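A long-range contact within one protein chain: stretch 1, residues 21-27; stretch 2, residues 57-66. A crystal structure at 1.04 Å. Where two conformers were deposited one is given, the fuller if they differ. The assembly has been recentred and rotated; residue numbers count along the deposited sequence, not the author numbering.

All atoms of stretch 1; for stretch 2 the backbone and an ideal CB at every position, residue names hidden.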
ATOM      1  N   ILE A  21     -18.026 -23.074   2.054  1.00 14.82           N
ATOM      2  CA  ILE A  21     -17.421 -22.010   2.833  1.00 13.25           C
ATOM      3  C   ILE A  21     -17.579 -20.709   2.088  1.00 12.19           C
ATOM      4  O   ILE A  21     -17.783 -20.658   0.894  1.00 14.66           O
ATOM      5  CB  ILE A  21     -15.950 -22.322   3.084  1.00 13.38           C
ATOM      6  CG1 ILE A  21     -15.129 -22.484   1.841  1.00 14.28           C
ATOM      7  CG2 ILE A  21     -15.799 -23.537   4.071  1.00 17.36           C
ATOM      8  CD1 ILE A  21     -13.626 -22.497   2.026  1.00 18.11           C
ATOM      9  N   GLU A  22     -17.502 -19.610   2.860  1.00 12.30           N
ATOM     10  CA  GLU A  22     -17.564 -18.262   2.335  1.00 11.75           C
ATOM     11  C   GLU A  22     -16.198 -17.634   2.302  1.00 11.28           C
ATOM     12  O   GLU A  22     -15.448 -17.704   3.261  1.00 12.59           O
ATOM     13  CB  GLU A  22     -18.422 -17.382   3.231  1.00 13.45           C
ATOM     14  CG  GLU A  22     -18.513 -15.952   2.772  1.00 16.00           C
ATOM     15  CD  GLU A  22     -19.322 -15.024   3.557  1.00 18.59           C
ATOM     16  OE1 GLU A  22     -20.089 -15.505   4.436  1.00 33.71           O
ATOM     17  OE2 GLU A  22     -19.294 -13.801   3.375  1.00 20.36           O
ATOM     18  N   TYR A  23     -15.876 -17.024   1.166  1.00 11.03           N
ATOM     19  CA  TYR A  23     -14.692 -16.139   1.000  1.00 10.84           C
ATOM     20  C   TYR A  23     -15.244 -14.737   0.861  1.00 10.27           C
ATOM     21  O   TYR A  23     -15.889 -14.391  -0.150  1.00 11.48           O
ATOM     22  CB  TYR A  23     -13.834 -16.540  -0.199  1.00 10.60           C
ATOM     23  CG  TYR A  23     -12.833 -15.475  -0.507  1.00 10.42           C
ATOM     24  CD1 TYR A  23     -12.014 -14.943   0.463  1.00 10.57           C
ATOM     25  CD2 TYR A  23     -12.755 -14.912  -1.780  1.00 10.58           C
ATOM     26  CE1 TYR A  23     -11.160 -13.883   0.169  1.00 10.07           C
ATOM     27  CE2 TYR A  23     -11.896 -13.856  -2.052  1.00 10.67           C
ATOM     28  CZ  TYR A  23     -11.119 -13.336  -1.059  1.00  9.79           C
ATOM     29  OH  TYR A  23     -10.306 -12.237  -1.284  1.00 10.57           O
ATOM     30  N   PHE A  24     -14.971 -13.907   1.879  1.00 11.20           N
ATOM     31  CA  PHE A  24     -15.447 -12.502   1.882  1.00 10.60           C
ATOM     32  C   PHE A  24     -14.352 -11.630   1.236  1.00 10.39           C
ATOM     33  O   PHE A  24     -13.315 -11.385   1.826  1.00 10.91           O
ATOM     34  CB  PHE A  24     -15.732 -12.060   3.318  1.00 11.00           C
ATOM     35  CG  PHE A  24     -16.331 -10.704   3.438  1.00 11.00           C
ATOM     36  CD1 PHE A  24     -17.724 -10.498   3.410  1.00 12.91           C
ATOM     37  CD2 PHE A  24     -15.520  -9.566   3.584  1.00 11.39           C
ATOM     38  CE1 PHE A  24     -18.295  -9.214   3.575  1.00 12.97           C
ATOM     39  CE2 PHE A  24     -16.093  -8.336   3.747  1.00 12.70           C
ATOM     40  CZ  PHE A  24     -17.455  -8.180   3.733  1.00 13.39           C
ATOM     41  N   ASN A  25     -14.593 -11.254  -0.016  1.00 10.33           N
ATOM     42  CA  ASN A  25     -13.586 -10.547  -0.799  1.00 10.41           C
ATOM     43  C   ASN A  25     -13.704  -9.042  -0.637  1.00  9.96           C
ATOM     44  O   ASN A  25     -14.815  -8.498  -0.601  1.00 11.52           O
ATOM     45  CB  ASN A  25     -13.862 -10.894  -2.258  1.00 10.38           C
ATOM     46  CG  ASN A  25     -12.778 -10.351  -3.175  1.00 10.96           C
ATOM     47  OD1 ASN A  25     -11.572 -10.439  -2.891  1.00 11.22           O
ATOM     48  ND2 ASN A  25     -13.181  -9.882  -4.339  1.00 11.90           N
ATOM     49  N   GLN A  26     -12.582  -8.358  -0.650  1.00 10.94           N
ATOM     50  CA  GLN A  26     -12.558  -6.883  -0.734  1.00 11.11           C
ATOM     51  C   GLN A  26     -11.868  -6.425  -2.052  1.00 12.27           C
ATOM     52  O   GLN A  26     -11.928  -5.245  -2.365  1.00 13.60           O
ATOM     53  CB  GLN A  26     -11.965  -6.185   0.456  1.00 11.18           C
ATOM     54  CG  GLN A  26     -12.782  -6.480   1.721  1.00 13.27           C
ATOM     55  CD  GLN A  26     -12.499  -5.555   2.825  1.00 13.93           C
ATOM     56  OE1 GLN A  26     -12.777  -4.303   2.685  1.00 16.95           O
ATOM     57  NE2 GLN A  26     -12.041  -6.050   3.931  1.00 16.88           N
ATOM     58  N   LYS A  27     -11.282  -7.312  -2.855  0.50 11.46           N
ATOM     59  CA  LYS A  27     -10.612  -6.851  -4.063  0.50 12.24           C
ATOM     60  C   LYS A  27     -11.587  -7.034  -5.220  0.50 12.26           C
ATOM     61  O   LYS A  27     -11.520  -7.972  -6.022  0.50 12.55           O
ATOM     62  CB  LYS A  27      -9.367  -7.672  -4.239  0.50 13.37           C
ATOM     63  CG  LYS A  27      -8.463  -7.190  -5.334  0.50 13.17           C
ATOM     64  CD  LYS A  27      -7.550  -6.006  -5.001  0.50 12.23           C
ATOM     65  CE  LYS A  27      -6.732  -5.540  -6.188  0.50 13.20           C
ATOM     66  NZ  LYS A  27      -6.017  -4.303  -5.825  0.50 15.39           N
ATOM     67  N   UNK A  57     -19.475  -1.319   0.429  0.50 15.87           N
ATOM     68  CA  UNK A  57     -19.130  -0.943   1.799  0.50 15.94           C
ATOM     69  C   UNK A  57     -18.591  -2.114   2.591  0.50 14.48           C
ATOM     70  O   UNK A  57     -18.852  -2.266   3.810  0.50 14.91           O
ATOM     71  CB  UNK A  57     -20.351  -0.359   2.513  0.50 15.94           C
ATOM     72  N   UNK A  58     -17.743  -2.899   1.945  1.00 14.54           N
ATOM     73  CA  UNK A  58     -17.400  -4.215   2.536  1.00 13.66           C
ATOM     74  C   UNK A  58     -16.756  -4.074   3.884  1.00 13.34           C
ATOM     75  O   UNK A  58     -16.932  -4.941   4.726  1.00 14.14           O
ATOM     76  CB  UNK A  58     -16.463  -4.998   1.613  1.00 13.66           C
ATOM     77  N   UNK A  59     -15.944  -3.031   4.099  1.00 14.77           N
ATOM     78  CA  UNK A  59     -15.315  -2.875   5.453  1.00 15.55           C
ATOM     79  C   UNK A  59     -16.343  -2.621   6.523  1.00 15.74           C
ATOM     80  O   UNK A  59     -16.205  -3.152   7.619  1.00 17.09           O
ATOM     81  CB  UNK A  59     -14.304  -1.727   5.457  1.00 15.55           C
ATOM     82  N   UNK A  60     -17.376  -1.880   6.273  1.00 15.35           N
ATOM     83  CA  UNK A  60     -18.438  -1.605   7.263  1.00 15.77           C
ATOM     84  C   UNK A  60     -19.259  -2.839   7.453  1.00 15.40           C
ATOM     85  O   UNK A  60     -19.668  -3.148   8.564  1.00 15.94           O
ATOM     86  CB  UNK A  60     -19.330  -0.439   6.832  1.00 15.77           C
ATOM     87  N   UNK A  61     -19.576  -3.543   6.328  1.00 14.59           N
ATOM     88  CA  UNK A  61     -20.367  -4.782   6.436  1.00 14.34           C
ATOM     89  C   UNK A  61     -19.567  -5.767   7.311  1.00 14.71           C
ATOM     90  O   UNK A  61     -20.137  -6.459   8.149  1.00 15.27           O
ATOM     91  CB  UNK A  61     -20.665  -5.378   5.059  1.00 14.34           C
ATOM     92  N   UNK A  62     -18.278  -5.909   7.116  1.00 13.56           N
ATOM     93  CA  UNK A  62     -17.479  -6.825   7.912  1.00 13.96           C
ATOM     94  C   UNK A  62     -17.581  -6.486   9.361  1.00 13.55           C
ATOM     95  O   UNK A  62     -17.689  -7.366  10.214  1.00 14.68           O
ATOM     96  CB  UNK A  62     -16.014  -6.806   7.470  1.00 13.96           C
ATOM     97  N   UNK A  63     -17.479  -5.192   9.714  1.00 13.66           N
ATOM     98  CA  UNK A  63     -17.623  -4.792  11.095  1.00 14.76           C
ATOM     99  C   UNK A  63     -18.955  -5.227  11.642  1.00 15.11           C
ATOM    100  O   UNK A  63     -19.039  -5.754  12.784  1.00 17.45           O
ATOM    101  CB  UNK A  63     -17.459  -3.278  11.239  1.00 14.76           C
ATOM    102  N   UNK A  64     -20.026  -5.017  10.911  1.00 15.89           N
ATOM    103  CA  UNK A  64     -21.386  -5.373  11.368  1.00 17.29           C
ATOM    104  C   UNK A  64     -21.443  -6.854  11.611  1.00 17.98           C
ATOM    105  O   UNK A  64     -22.027  -7.324  12.616  1.00 18.95           O
ATOM    106  CB  UNK A  64     -22.453  -4.959  10.352  1.00 17.29           C
ATOM    107  N   UNK A  65     -20.891  -7.630  10.668  1.00 16.05           N
ATOM    108  CA  UNK A  65     -20.987  -9.079  10.714  1.00 16.49           C
ATOM    109  C   UNK A  65     -20.155  -9.613  11.886  1.00 16.54           C
ATOM    110  O   UNK A  65     -20.603 -10.523  12.568  1.00 19.02           O
ATOM    111  CB  UNK A  65     -20.522  -9.693   9.392  1.00 16.49           C
ATOM    112  N   UNK A  66     -18.953  -9.066  12.081  1.00 16.51           N
ATOM    113  CA  UNK A  66     -18.149  -9.555  13.177  1.00 16.78           C
ATOM    114  C   UNK A  66     -18.821  -9.279  14.499  1.00 18.54           C
ATOM    115  O   UNK A  66     -18.878 -10.127  15.402  1.00 21.85           O
ATOM    116  CB  UNK A  66     -16.755  -8.924  13.147  1.00 16.78           C
TER

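Position 57 has phi/psi of 56/42, a left-handed conformation that glycine and asparagine tolerate best, and its CA-to-CB bond points away from stretch 1. The deposited residue is Asn-57, at the N-cap position, although its side chain makes no capping bond.

At position 58 the helix begins and CA-to-CB points toward stretch 1. The ideal CB already lies 3.9 Å from Gln-26 OE1 and 4.0 Å from Phe-24 CZ, so little space remains in that direction; a small residue such as alanine or serine suits it. It is Ala-58, whose CB packs 3.9 Å from Phe-24 CZ. Its carbonyl Ala-58 O approaches the edge of the ring, 3.4 Å from Phe-24 CZ, while accepting the helical bond from the backbone N of 62.

Position 59 points away, and its ideal CB would sit 4.1 Å from Gln-26 OE1, with room for it. Helical phi/psi of -65/-37 make no demand for glycine, so many residues would fit. Gly-59 is deposited; its N is 3.7 Å from Gln-26 OE1.

Position 60 is out of reach, with nothing of stretch 1 within 5.5 Å of its ideal CB, so stretch 1 sets no preference there; it is Glu-60, in a salt bridge with the residue at 63.

At position 61 CA-to-CB runs sideways, and the ideal CB is 4.5 Å from Phe-24 CZ. A medium aliphatic side chain could touch the ring from there. Val-61, with chi1 t, places CG1 at the ring edge, 4.2 Å from Phe-24 CE1.

Position 62 points toward stretch 1, its ideal CB 4.0 Å from Phe-24 CE2. An aromatic neighbour this close invites leucine, isoleucine or methionine. Leu-62 (chi1 t, chi2 p) brings CB to 3.9 Å from Phe-24 CE2 and lays CD1 over one face of the ring; CD2 reaches to 4.3 Å from Gln-26 NE2.

Positions 63 and 64 are out of reach, leaving wide choice. They are Lys-63, whose NZ meets Glu-60 OE2 at 2.8 Å, and Thr-64.

Position 65 points toward stretch 1, yet nothing there lies within 5.5 Å of its ideal CB. The gap calls for a long side chain, and the carboxylate of Glu-22 beyond it favours lysine or arginine. Arg-65 forms a two-pronged salt bridge: NH1 donates to Glu-22 OE2 at 2.8 Å and NH2 to Glu-22 OE1 at 2.9 Å, with N-H...O angles of 167° and 169°. Arg-65 NH1 also lies 3.7 Å from Phe-24 CD1.

Position 66 is out of reach and unconstrained by stretch 1; it is Val-66.

Stretch 2 57-66: NAGEVLKTRV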
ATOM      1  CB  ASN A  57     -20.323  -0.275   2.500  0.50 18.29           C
ATOM      2  CG  ASN A  57     -20.871   0.868   1.700  0.50 18.59           C
ATOM      3  OD1 ASN A  57     -22.084   0.997   1.525  0.50 28.77           O
ATOM      4  ND2 ASN A  57     -19.972   1.719   1.219  0.50 19.72           N
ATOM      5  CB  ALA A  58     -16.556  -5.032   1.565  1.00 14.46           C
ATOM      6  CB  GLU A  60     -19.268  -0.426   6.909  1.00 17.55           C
ATOM      7  CG  GLU A  60     -18.467   0.835   6.929  1.00 21.55           C
ATOM      8  CD  GLU A  60     -17.927   1.105   8.328  1.00 25.69           C
ATOM      9  OE1 GLU A  60     -18.662   0.964   9.397  1.00 29.21           O
ATOM     10  OE2 GLU A  60     -16.744   1.342   8.392  1.00 25.81           O
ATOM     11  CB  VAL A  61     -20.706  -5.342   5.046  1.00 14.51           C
ATOM     12  CG1 VAL A  61     -21.287  -6.739   5.201  1.00 16.37           C
ATOM     13  CG2 VAL A  61     -21.701  -4.373   4.306  1.00 16.52           C
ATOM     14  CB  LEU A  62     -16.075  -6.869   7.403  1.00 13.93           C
ATOM     15  CG  LEU A  62     -15.142  -7.878   8.040  1.00 14.19           C
ATOM     16  CD1 LEU A  62     -15.631  -9.302   7.830  1.00 15.29           C
ATOM     17  CD2 LEU A  62     -13.725  -7.711   7.472  1.00 14.71           C
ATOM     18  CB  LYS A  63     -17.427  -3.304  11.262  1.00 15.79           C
ATOM     19  CG  LYS A  63     -16.057  -2.770  10.958  1.00 17.43           C
ATOM     20  CD  LYS A  63     -15.956  -1.291  11.035  1.00 20.46           C
ATOM     21  CE  LYS A  63     -14.671  -0.673  10.561  1.00 23.94           C
ATOM     22  NZ  LYS A  63     -14.918   0.807  10.436  1.00 25.03           N
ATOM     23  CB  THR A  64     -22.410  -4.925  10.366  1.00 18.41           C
ATOM     24  OG1 THR A  64     -22.382  -3.473  10.268  1.00 18.90           O
ATOM     25  CG2 THR A  64     -23.829  -5.412  10.716  1.00 19.99           C
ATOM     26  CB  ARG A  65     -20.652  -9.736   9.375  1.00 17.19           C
ATOM     27  CG  ARG A  65     -21.651  -9.419   8.270  1.00 17.92           C
ATOM     28  CD  ARG A  65     -21.412 -10.163   7.027  1.00 18.47           C
ATOM     29  NE  ARG A  65     -21.347 -11.607   7.214  1.00 17.84           N
ATOM     30  CZ  ARG A  65     -20.905 -12.453   6.345  1.00 16.35           C
ATOM     31  NH1 ARG A  65     -20.620 -12.048   5.122  1.00 16.91           N
ATOM     32  NH2 ARG A  65     -20.835 -13.740   6.650  1.00 18.32           N
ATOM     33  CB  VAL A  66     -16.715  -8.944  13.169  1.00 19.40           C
ATOM     34  CG1 VAL A  66     -15.952  -9.244  14.436  1.00 21.77           C
ATOM     35  CG2 VAL A  66     -16.005  -9.447  11.979  1.00 19.98           C
TER
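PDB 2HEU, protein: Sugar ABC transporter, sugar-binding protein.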